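Local atomic coordinates of glycosyl transferases group 1 family protein (Francisella tularensis subsp. tularensis, PDB entry 5I45), a protein that probably transfers sugar units from an activated donor as a GT-B-type glycosyltransferase, the piece here being its C-terminal domain. Residues K24-F35 with I105-V116; L129-A137 with R181-V192. One frame throughout, in Å; residues are numbered along the deposited sequence. Where two conformers were deposited one is given.

In the fold
Both contacts belong to the C-terminal Rossmann-like domain of what is probably a GT-B glycosyltransferase, and their centres lie 14 Å apart. The centre of contact 1 is in the core, about 7 Å from the centre of the chain, where strand 30-35 pairs with strand 114-117 under helix 104-111. That of contact 2 lies farther out, about 12 Å from the chain centre, where helix 178-195 crosses the end of helix 126-133. They share the sheet: V115 N lies 2.9 Å from A137 O, a probable hydrogen bond to the next strand. D113 OD2 of contact 1 is also salt-bridged to R181 NH2 of contact 2. Neither contact includes a bound ligand, and nothing here assigns either to the active site.

Contact 1 of 2, residues K24-F35 with I105-V116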
loop_
_atom_site.group_PDB
_atom_site.type_symbol
_atom_site.label_atom_id
_atom_site.label_comp_id
_atom_site.label_asym_id
_atom_site.label_seq_id
_atom_site.Cartn_x
_atom_site.Cartn_y
_atom_site.Cartn_z
ATOM N N LYS A 24 -4.392 -7.282 -13.798
ATOM C CA LYS A 24 -2.939 -6.977 -13.713
ATOM C C LYS A 24 -2.043 -8.155 -14.090
ATOM O O LYS A 24 -0.845 -7.988 -14.307
ATOM C CB LYS A 24 -2.580 -6.465 -12.316
ATOM C CG LYS A 24 -3.277 -5.148 -11.937
ATOM C CD LYS A 24 -2.929 -4.019 -12.890
ATOM C CE LYS A 24 -3.387 -2.668 -12.370
ATOM N NZ LYS A 24 -3.113 -1.601 -13.358
ATOM N N LYS A 25 -2.614 -9.339 -14.168
ATOM C CA LYS A 25 -1.888 -10.562 -14.566
ATOM C C LYS A 25 -0.683 -10.835 -13.685
ATOM O O LYS A 25 0.437 -11.111 -14.177
ATOM C CB LYS A 25 -1.508 -10.554 -16.053
ATOM C CG LYS A 25 -2.715 -10.367 -16.974
ATOM C CD LYS A 25 -3.766 -11.466 -16.883
ATOM C CE LYS A 25 -3.687 -12.527 -17.972
ATOM N NZ LYS A 25 -2.649 -13.596 -17.819
ATOM N N ILE A 26 -0.905 -10.751 -12.385
ATOM C CA ILE A 26 0.135 -11.125 -11.436
ATOM C C ILE A 26 -0.408 -12.128 -10.450
ATOM O O ILE A 26 -1.595 -12.216 -10.225
ATOM C CB ILE A 26 0.819 -9.926 -10.767
ATOM C CG1 ILE A 26 -0.198 -8.990 -10.144
ATOM C CG2 ILE A 26 1.694 -9.191 -11.782
ATOM C CD1 ILE A 26 0.411 -7.880 -9.308
ATOM N N PRO A 27 0.475 -12.916 -9.852
ATOM C CA PRO A 27 -0.011 -14.011 -9.008
ATOM C C PRO A 27 -0.763 -13.562 -7.754
ATOM O O PRO A 27 -0.502 -12.478 -7.231
ATOM C CB PRO A 27 1.277 -14.820 -8.684
ATOM C CG PRO A 27 2.387 -13.965 -9.047
ATOM C CD PRO A 27 1.938 -12.935 -10.013
ATOM N N GLY A 28 -1.702 -14.384 -7.323
ATOM C CA GLY A 28 -2.507 -14.155 -6.148
ATOM C C GLY A 28 -3.878 -13.632 -6.461
ATOM O O GLY A 28 -4.219 -13.337 -7.610
ATOM N N LYS A 29 -4.670 -13.472 -5.412
ATOM C CA LYS A 29 -6.047 -13.017 -5.555
ATOM C C LYS A 29 -6.328 -11.635 -4.963
ATOM O O LYS A 29 -7.278 -10.973 -5.349
ATOM C CB LYS A 29 -6.976 -14.050 -4.925
ATOM C CG LYS A 29 -7.006 -15.358 -5.707
ATOM C CD LYS A 29 -7.881 -16.401 -5.035
ATOM C CE LYS A 29 -7.778 -17.742 -5.735
ATOM N NZ LYS A 29 -8.306 -17.652 -7.116
ATOM N N TYR A 30 -5.496 -11.214 -4.020
ATOM C CA TYR A 30 -5.683 -9.946 -3.271
ATOM C C TYR A 30 -4.338 -9.291 -3.149
ATOM O O TYR A 30 -3.325 -9.972 -2.934
ATOM C CB TYR A 30 -6.224 -10.221 -1.858
ATOM C CG TYR A 30 -7.484 -11.026 -1.838
ATOM C CD1 TYR A 30 -8.727 -10.412 -2.021
ATOM C CD2 TYR A 30 -7.444 -12.400 -1.679
ATOM C CE1 TYR A 30 -9.901 -11.165 -2.026
ATOM C CE2 TYR A 30 -8.608 -13.166 -1.697
ATOM C CZ TYR A 30 -9.824 -12.543 -1.881
ATOM O OH TYR A 30 -10.965 -13.328 -1.867
ATOM N N GLY A 31 -4.321 -7.969 -3.260
ATOM C CA GLY A 31 -3.097 -7.218 -3.233
ATOM C C GLY A 31 -2.908 -6.185 -2.155
ATOM O O GLY A 31 -3.858 -5.538 -1.692
ATOM N N ILE A 32 -1.657 -6.008 -1.808
ATOM C CA ILE A 32 -1.161 -4.990 -0.882
ATOM C C ILE A 32 -0.131 -4.183 -1.635
ATOM O O ILE A 32 0.745 -4.798 -2.261
ATOM C CB ILE A 32 -0.467 -5.617 0.342
ATOM C CG1 ILE A 32 -1.374 -6.578 1.078
ATOM C CG2 ILE A 32 0.113 -4.551 1.256
ATOM C CD1 ILE A 32 -0.569 -7.682 1.735
ATOM N N GLY A 33 -0.148 -2.861 -1.579
ATOM C CA GLY A 33 0.818 -2.074 -2.304
ATOM C C GLY A 33 1.486 -0.985 -1.495
ATOM O O GLY A 33 0.954 -0.501 -0.476
ATOM N N ILE A 34 2.660 -0.587 -1.987
ATOM C CA ILE A 34 3.379 0.574 -1.519
ATOM C C ILE A 34 3.791 1.382 -2.757
ATOM O O ILE A 34 4.303 0.825 -3.721
ATOM C CB ILE A 34 4.588 0.243 -0.600
ATOM C CG1 ILE A 34 5.187 1.542 -0.039
ATOM C CG2 ILE A 34 5.638 -0.590 -1.296
ATOM C CD1 ILE A 34 6.111 1.344 1.139
ATOM N N PHE A 35 3.526 2.674 -2.713
ATOM C CA PHE A 35 3.737 3.566 -3.845
ATOM C C PHE A 35 4.881 4.514 -3.622
ATOM O O PHE A 35 5.047 5.031 -2.523
ATOM C CB PHE A 35 2.451 4.395 -4.076
ATOM C CG PHE A 35 1.328 3.598 -4.624
ATOM C CD1 PHE A 35 0.576 2.783 -3.802
ATOM C CD2 PHE A 35 1.013 3.659 -5.987
ATOM C CE1 PHE A 35 -0.490 2.065 -4.323
ATOM C CE2 PHE A 35 -0.035 2.924 -6.500
ATOM C CZ PHE A 35 -0.775 2.116 -5.678
ATOM N N ILE A 105 -1.093 4.396 -12.312
ATOM C CA ILE A 105 -1.144 4.576 -10.872
ATOM C C ILE A 105 -2.573 4.519 -10.282
ATOM O O ILE A 105 -2.842 3.667 -9.446
ATOM C CB ILE A 105 -0.376 5.848 -10.475
ATOM C CG1 ILE A 105 1.070 5.719 -10.937
ATOM C CG2 ILE A 105 -0.465 6.083 -8.979
ATOM C CD1 ILE A 105 1.732 4.450 -10.470
ATOM N N PRO A 106 -3.482 5.417 -10.700
ATOM C CA PRO A 106 -4.879 5.300 -10.198
ATOM C C PRO A 106 -5.462 3.882 -10.369
ATOM O O PRO A 106 -6.170 3.369 -9.478
ATOM C CB PRO A 106 -5.640 6.342 -11.030
ATOM C CG PRO A 106 -4.599 7.370 -11.371
ATOM C CD PRO A 106 -3.305 6.632 -11.538
ATOM N N SER A 107 -5.113 3.211 -11.471
ATOM C CA SER A 107 -5.621 1.863 -11.685
ATOM C C SER A 107 -5.051 0.889 -10.665
ATOM O O SER A 107 -5.697 -0.111 -10.350
ATOM C CB SER A 107 -5.318 1.338 -13.112
ATOM O OG SER A 107 -3.960 1.065 -13.301
ATOM N N TRP A 108 -3.825 1.131 -10.211
ATOM C CA TRP A 108 -3.250 0.256 -9.190
ATOM C C TRP A 108 -3.990 0.385 -7.883
ATOM O O TRP A 108 -4.291 -0.605 -7.248
ATOM C CB TRP A 108 -1.743 0.494 -8.977
ATOM C CG TRP A 108 -0.915 -0.313 -9.890
ATOM C CD1 TRP A 108 -0.226 0.112 -10.976
ATOM C CD2 TRP A 108 -0.742 -1.725 -9.833
ATOM N NE1 TRP A 108 0.412 -0.936 -11.573
ATOM C CE2 TRP A 108 0.104 -2.083 -10.897
ATOM C CE3 TRP A 108 -1.201 -2.720 -8.970
ATOM C CZ2 TRP A 108 0.491 -3.406 -11.134
ATOM C CZ3 TRP A 108 -0.805 -4.034 -9.211
ATOM C CH2 TRP A 108 0.021 -4.349 -10.260
ATOM N N TYR A 109 -4.326 1.602 -7.475
ATOM C CA TYR A 109 -5.096 1.746 -6.244
ATOM C C TYR A 109 -6.397 0.957 -6.344
ATOM O O TYR A 109 -6.813 0.310 -5.375
ATOM C CB TYR A 109 -5.399 3.198 -5.918
ATOM C CG TYR A 109 -4.217 3.981 -5.420
ATOM C CD1 TYR A 109 -3.719 3.769 -4.150
ATOM C CD2 TYR A 109 -3.604 4.938 -6.207
ATOM C CE1 TYR A 109 -2.676 4.514 -3.661
ATOM C CE2 TYR A 109 -2.535 5.669 -5.722
ATOM C CZ TYR A 109 -2.095 5.445 -4.449
ATOM O OH TYR A 109 -1.036 6.175 -3.946
ATOM N N ARG A 110 -7.004 0.982 -7.527
ATOM C CA ARG A 110 -8.269 0.259 -7.748
ATOM C C ARG A 110 -8.153 -1.255 -7.672
ATOM O O ARG A 110 -9.152 -1.948 -7.503
ATOM C CB ARG A 110 -8.881 0.672 -9.092
ATOM C CG ARG A 110 -9.571 2.003 -9.018
ATOM C CD ARG A 110 -10.376 2.325 -10.265
ATOM N NE ARG A 110 -9.570 2.871 -11.354
ATOM C CZ ARG A 110 -9.188 4.145 -11.447
ATOM N NH1 ARG A 110 -9.493 5.033 -10.478
ATOM N NH2 ARG A 110 -8.476 4.534 -12.509
ATOM N N ALA A 111 -6.939 -1.773 -7.811
ATOM C CA ALA A 111 -6.687 -3.204 -7.761
ATOM C C ALA A 111 -6.288 -3.695 -6.369
ATOM O O ALA A 111 -6.245 -4.907 -6.156
ATOM C CB ALA A 111 -5.607 -3.583 -8.762
ATOM N N LEU A 112 -6.000 -2.769 -5.439
ATOM C CA LEU A 112 -5.430 -3.151 -4.139
ATOM C C LEU A 112 -6.398 -3.088 -2.976
ATOM O O LEU A 112 -7.178 -2.143 -2.857
ATOM C CB LEU A 112 -4.254 -2.204 -3.818
ATOM C CG LEU A 112 -3.081 -2.313 -4.782
ATOM C CD1 LEU A 112 -2.147 -1.129 -4.598
ATOM C CD2 LEU A 112 -2.362 -3.643 -4.681
ATOM N N ASP A 113 -6.370 -4.098 -2.101
ATOM C CA ASP A 113 -7.153 -4.071 -0.881
ATOM C C ASP A 113 -6.537 -3.226 0.218
ATOM O O ASP A 113 -7.251 -2.639 0.995
ATOM C CB ASP A 113 -7.419 -5.479 -0.352
ATOM C CG ASP A 113 -8.605 -6.117 -1.013
ATOM O OD1 ASP A 113 -8.516 -6.545 -2.170
ATOM O OD2 ASP A 113 -9.680 -6.129 -0.370
ATOM N N ILE A 114 -5.201 -3.232 0.286
ATOM C CA ILE A 114 -4.483 -2.544 1.375
ATOM C C ILE A 114 -3.364 -1.754 0.769
ATOM O O ILE A 114 -2.685 -2.260 -0.140
ATOM C CB ILE A 114 -3.924 -3.566 2.384
ATOM C CG1 ILE A 114 -5.035 -4.446 2.970
ATOM C CG2 ILE A 114 -3.084 -2.870 3.448
ATOM C CD1 ILE A 114 -4.557 -5.630 3.793
ATOM N N VAL A 115 -3.127 -0.557 1.276
ATOM C CA VAL A 115 -1.982 0.268 0.895
ATOM C C VAL A 115 -1.214 0.629 2.148
ATOM O O VAL A 115 -1.807 0.990 3.168
ATOM C CB VAL A 115 -2.393 1.529 0.105
ATOM C CG1 VAL A 115 -1.196 2.448 -0.127
ATOM C CG2 VAL A 115 -2.971 1.121 -1.225
ATOM N N VAL A 116 0.119 0.489 2.063
ATOM C CA VAL A 116 1.004 0.886 3.146
ATOM C C VAL A 116 1.757 2.139 2.777
ATOM O O VAL A 116 2.319 2.207 1.711
ATOM C CB VAL A 116 1.990 -0.241 3.516
ATOM C CG1 VAL A 116 2.885 0.182 4.653
ATOM C CG2 VAL A 116 1.220 -1.503 3.903
HETATM O O HOH W 1 -6.756 -6.753 -4.229
HETATM O O HOH W 2 2.173 3.916 -0.463
#
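F35 and Y109 form an offset stack, their ring centroids 3.9 Å apart and the planes 11° from parallel. At the F35 ring edge W108 CB and V115 CG2 close in, while L112 CD1 reaches F35 CE1 at 3.6 Å. The other L112 methyl, CD2, rests on the backbone of G31, where no side chain is in its way. I32 and I114 lie side by side on the opposite face of the sheet from V115. The strands are held by G33 N to I114 O at 3.0 Å and by V116 N to G33 O at 2.9 Å. G31 O takes D113 N and, weakly, I114 N; a water links G31 N, A111 O and D113 OD1, and D113 OD2 is salt-bridged to R181. Toward the polar edge, K24 bends at chi2 (-60°) and crosses one face of the W108 indole, with I26 CD1 at the ring's edge. K24 CE stands 3.8 Å from the centroid of the W108 six-membered ring; K24 NZ makes a cation-pi contact with the five-membered one and donates to S107 OG at 2.8 Å, an oxygen also bonded to E104 O. Parallel strands sandwiched between helices are characteristic of Rossmann-like folds, consistent with the C-terminal domain of a GT-B glycosyltransferase.

Contact 2 of 2, residues L129-A137 with R181-V192; sequences LEAMASKCA and RYKIAQNGYDLV
K135 reaches across helix 178-195, alongside Q186 and over the Y189 ring. Its CB leads to K135 CG, which lies 3.9 Å from Y189 CB and near A185 O; CD then comes alongside the Q186 amide. A bend at chi3 (-69°) brings K135 CE over one face of the Y189 ring, offset toward its rim and 4.0 Å from the centroid. K135 NZ ends above the same face in a longer cation-pi contact and donates to Q186 OE1 at 3.0 Å, tilted 21° out of the amide's carbonyl plane. The other end of that amide is held too, NE2 donating to D190 OD1, which should fix the flip of the group. K135 starts from positive phi as the C' residue of a Schellman motif, with C136 N bonded to A131 O; this turn ends helix 126-133 and leads into strand 137-140 of the Rossmann-like sheet. The short helix segments cross at -111°. In the conformers given, selenomethionine M132 lays CE against G188 CA at 3.6 Å, where glycine has no side chain, and V192 CG1 touches both L129 CD2 and M132 CB. Nearer the segment's start, A185 CB meets K135 O at 3.4 Å, and a water donates to both C136 O and A185 O.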
loop_
_atom_site.group_PDB
_atom_site.type_symbol
_atom_site.label_atom_id
_atom_site.label_comp_id
_atom_site.label_asym_id
_atom_site.label_seq_id
_atom_site.Cartn_x
_atom_site.Cartn_y
_atom_site.Cartn_z
ATOM N N LEU A 129 -4.284 9.654 1.031
ATOM C CA LEU A 129 -5.545 10.189 0.519
ATOM C C LEU A 129 -5.983 9.511 -0.774
ATOM O O LEU A 129 -7.172 9.218 -0.954
ATOM C CB LEU A 129 -5.460 11.688 0.317
ATOM C CG LEU A 129 -5.256 12.501 1.577
ATOM C CD1 LEU A 129 -5.055 13.949 1.203
ATOM C CD2 LEU A 129 -6.423 12.346 2.527
ATOM N N GLU A 130 -5.045 9.269 -1.678
ATOM C CA GLU A 130 -5.352 8.610 -2.956
ATOM C C GLU A 130 -5.884 7.195 -2.682
ATOM O O GLU A 130 -6.843 6.746 -3.318
ATOM C CB GLU A 130 -4.099 8.564 -3.828
ATOM C CG GLU A 130 -3.669 9.913 -4.408
ATOM C CD GLU A 130 -2.250 9.916 -5.001
ATOM O OE1 GLU A 130 -1.572 8.892 -5.013
ATOM O OE2 GLU A 130 -1.797 10.993 -5.449
ATOM N N ALA A 131 -5.237 6.499 -1.756
ATOM C CA ALA A 131 -5.631 5.137 -1.390
ATOM C C ALA A 131 -7.021 5.138 -0.754
ATOM O O ALA A 131 -7.870 4.315 -1.106
ATOM C CB ALA A 131 -4.624 4.522 -0.464
HETATM N N MSE A 132 -7.260 6.056 0.174
HETATM C CA MSE A 132 -8.559 6.147 0.828
HETATM C C MSE A 132 -9.662 6.521 -0.131
HETATM O O MSE A 132 -10.765 5.991 -0.043
HETATM C CB MSE A 132 -8.460 7.148 1.990
HETATM C CG MSE A 132 -7.514 6.605 3.071
HETATM SE SE MSE A 132 -6.820 7.976 4.304
HETATM C CE MSE A 132 -8.359 8.038 5.572
ATOM N N ALA A 133 -9.374 7.423 -1.056
ATOM C CA ALA A 133 -10.357 7.796 -2.089
ATOM C C ALA A 133 -10.710 6.599 -2.973
ATOM O O ALA A 133 -11.800 6.574 -3.559
ATOM C CB ALA A 133 -9.831 8.959 -2.914
ATOM N N SER A 134 -9.796 5.640 -3.053
ATOM C CA SER A 134 -10.032 4.450 -3.842
ATOM C C SER A 134 -10.602 3.301 -3.020
ATOM O O SER A 134 -10.753 2.208 -3.532
ATOM C CB SER A 134 -8.731 3.999 -4.501
ATOM O OG SER A 134 -8.088 5.070 -5.186
ATOM N N LYS A 135 -10.911 3.562 -1.751
ATOM C CA LYS A 135 -11.439 2.581 -0.835
ATOM C C LYS A 135 -10.474 1.420 -0.551
ATOM O O LYS A 135 -10.863 0.284 -0.319
ATOM C CB LYS A 135 -12.849 2.118 -1.247
ATOM C CG LYS A 135 -13.790 1.924 -0.071
ATOM C CD LYS A 135 -15.213 1.577 -0.467
ATOM C CE LYS A 135 -15.995 2.704 -1.136
ATOM N NZ LYS A 135 -17.405 2.285 -1.351
ATOM N N CYS A 136 -9.199 1.764 -0.520
ATOM C CA CYS A 136 -8.147 0.851 -0.012
ATOM C C CYS A 136 -8.054 1.052 1.495
ATOM O O CYS A 136 -8.190 2.178 1.985
ATOM C CB CYS A 136 -6.786 1.187 -0.605
ATOM S SG CYS A 136 -6.708 1.250 -2.375
ATOM N N ALA A 137 -7.799 -0.005 2.261
ATOM C CA ALA A 137 -7.518 0.159 3.693
ATOM C C ALA A 137 -6.079 0.628 3.825
ATOM O O ALA A 137 -5.205 0.013 3.205
ATOM C CB ALA A 137 -7.726 -1.154 4.403
ATOM N N ARG A 181 -11.740 -4.955 7.687
ATOM C CA ARG A 181 -11.002 -4.282 6.622
ATOM C C ARG A 181 -11.925 -3.426 5.775
ATOM O O ARG A 181 -11.620 -2.277 5.471
ATOM C CB ARG A 181 -10.236 -5.284 5.735
ATOM C CG ARG A 181 -9.393 -4.616 4.664
ATOM C CD ARG A 181 -8.580 -5.557 3.821
ATOM N NE ARG A 181 -9.347 -6.304 2.848
ATOM C CZ ARG A 181 -9.646 -7.602 2.867
ATOM N NH1 ARG A 181 -9.359 -8.401 3.880
ATOM N NH2 ARG A 181 -10.247 -8.119 1.809
ATOM N N TYR A 182 -13.047 -3.997 5.379
ATOM C CA TYR A 182 -13.980 -3.247 4.530
ATOM C C TYR A 182 -14.587 -2.041 5.246
ATOM O O TYR A 182 -14.789 -0.999 4.614
ATOM C CB TYR A 182 -15.066 -4.159 3.937
ATOM C CG TYR A 182 -14.536 -5.198 2.939
ATOM C CD1 TYR A 182 -13.603 -4.862 1.977
ATOM C CD2 TYR A 182 -14.993 -6.491 2.959
ATOM C CE1 TYR A 182 -13.131 -5.793 1.060
ATOM C CE2 TYR A 182 -14.537 -7.436 2.046
ATOM C CZ TYR A 182 -13.595 -7.077 1.104
ATOM O OH TYR A 182 -13.135 -8.009 0.169
ATOM N N LYS A 183 -14.840 -2.163 6.543
ATOM C CA LYS A 183 -15.355 -1.046 7.308
ATOM C C LYS A 183 -14.332 0.083 7.465
ATOM O O LYS A 183 -14.670 1.248 7.297
ATOM C CB LYS A 183 -15.872 -1.521 8.648
ATOM C CG LYS A 183 -16.311 -0.395 9.561
ATOM C CD LYS A 183 -17.582 -0.733 10.292
ATOM C CE LYS A 183 -17.678 0.086 11.560
ATOM N NZ LYS A 183 -16.584 1.106 11.571
ATOM N N ILE A 184 -13.087 -0.283 7.771
ATOM C CA ILE A 184 -11.997 0.685 7.867
ATOM C C ILE A 184 -11.841 1.431 6.542
ATOM O O ILE A 184 -11.780 2.643 6.518
ATOM C CB ILE A 184 -10.677 -0.041 8.221
ATOM C CG1 ILE A 184 -10.726 -0.552 9.662
ATOM C CG2 ILE A 184 -9.450 0.833 7.967
ATOM C CD1 ILE A 184 -10.668 0.480 10.729
ATOM N N ALA A 185 -11.841 0.661 5.454
ATOM C CA ALA A 185 -11.671 1.243 4.113
ATOM C C ALA A 185 -12.810 2.206 3.745
ATOM O O ALA A 185 -12.568 3.284 3.231
ATOM C CB ALA A 185 -11.508 0.160 3.059
ATOM N N GLN A 186 -14.039 1.781 4.009
ATOM C CA GLN A 186 -15.197 2.624 3.781
ATOM C C GLN A 186 -15.129 3.888 4.630
ATOM O O GLN A 186 -15.439 4.981 4.141
ATOM C CB GLN A 186 -16.453 1.838 4.053
ATOM C CG GLN A 186 -17.729 2.616 3.790
ATOM C CD GLN A 186 -17.989 2.857 2.319
ATOM O OE1 GLN A 186 -18.013 1.918 1.527
ATOM N NE2 GLN A 186 -18.189 4.106 1.932
ATOM N N ASN A 187 -14.749 3.767 5.897
ATOM C CA ASN A 187 -14.652 4.939 6.737
ATOM C C ASN A 187 -13.606 5.925 6.190
ATOM O O ASN A 187 -13.820 7.125 6.211
ATOM C CB ASN A 187 -14.280 4.553 8.162
ATOM C CG ASN A 187 -15.378 3.808 8.900
ATOM O OD1 ASN A 187 -15.115 3.154 9.931
ATOM N ND2 ASN A 187 -16.607 3.907 8.430
ATOM N N GLY A 188 -12.467 5.407 5.720
ATOM C CA GLY A 188 -11.439 6.272 5.116
ATOM C C GLY A 188 -11.961 6.990 3.870
ATOM O O GLY A 188 -11.739 8.176 3.676
ATOM N N TYR A 189 -12.670 6.223 3.043
ATOM C CA TYR A 189 -13.310 6.789 1.851
ATOM C C TYR A 189 -14.300 7.917 2.226
ATOM O O TYR A 189 -14.262 8.992 1.622
ATOM C CB TYR A 189 -14.021 5.667 1.080
ATOM C CG TYR A 189 -14.849 6.177 -0.047
ATOM C CD1 TYR A 189 -16.182 6.567 0.149
ATOM C CD2 TYR A 189 -14.294 6.349 -1.312
ATOM C CE1 TYR A 189 -16.925 7.088 -0.877
ATOM C CE2 TYR A 189 -15.030 6.849 -2.349
ATOM C CZ TYR A 189 -16.357 7.254 -2.119
ATOM O OH TYR A 189 -17.111 7.789 -3.128
ATOM N N ASP A 190 -15.142 7.650 3.222
ATOM C CA ASP A 190 -16.137 8.636 3.644
ATOM C C ASP A 190 -15.463 9.919 4.122
ATOM O O ASP A 190 -15.937 11.005 3.850
ATOM C CB ASP A 190 -17.035 8.064 4.734
ATOM C CG ASP A 190 -17.982 6.991 4.218
ATOM O OD1 ASP A 190 -18.157 6.873 2.995
ATOM O OD2 ASP A 190 -18.550 6.233 5.024
ATOM N N LEU A 191 -14.374 9.772 4.861
ATOM C CA LEU A 191 -13.655 10.915 5.350
ATOM C C LEU A 191 -13.056 11.732 4.221
ATOM O O LEU A 191 -13.241 12.936 4.160
ATOM C CB LEU A 191 -12.542 10.489 6.313
ATOM C CG LEU A 191 -11.594 11.610 6.746
ATOM C CD1 LEU A 191 -12.320 12.596 7.622
ATOM C CD2 LEU A 191 -10.412 11.021 7.482
ATOM N N VAL A 192 -12.339 11.082 3.305
ATOM C CA VAL A 192 -11.638 11.861 2.286
ATOM C C VAL A 192 -12.579 12.476 1.259
ATOM O O VAL A 192 -12.363 13.610 0.828
ATOM C CB VAL A 192 -10.451 11.081 1.678
ATOM C CG1 VAL A 192 -9.538 10.617 2.805
ATOM C CG2 VAL A 192 -10.942 9.922 0.820
HETATM O O HOH W 3 -9.861 4.011 3.216
#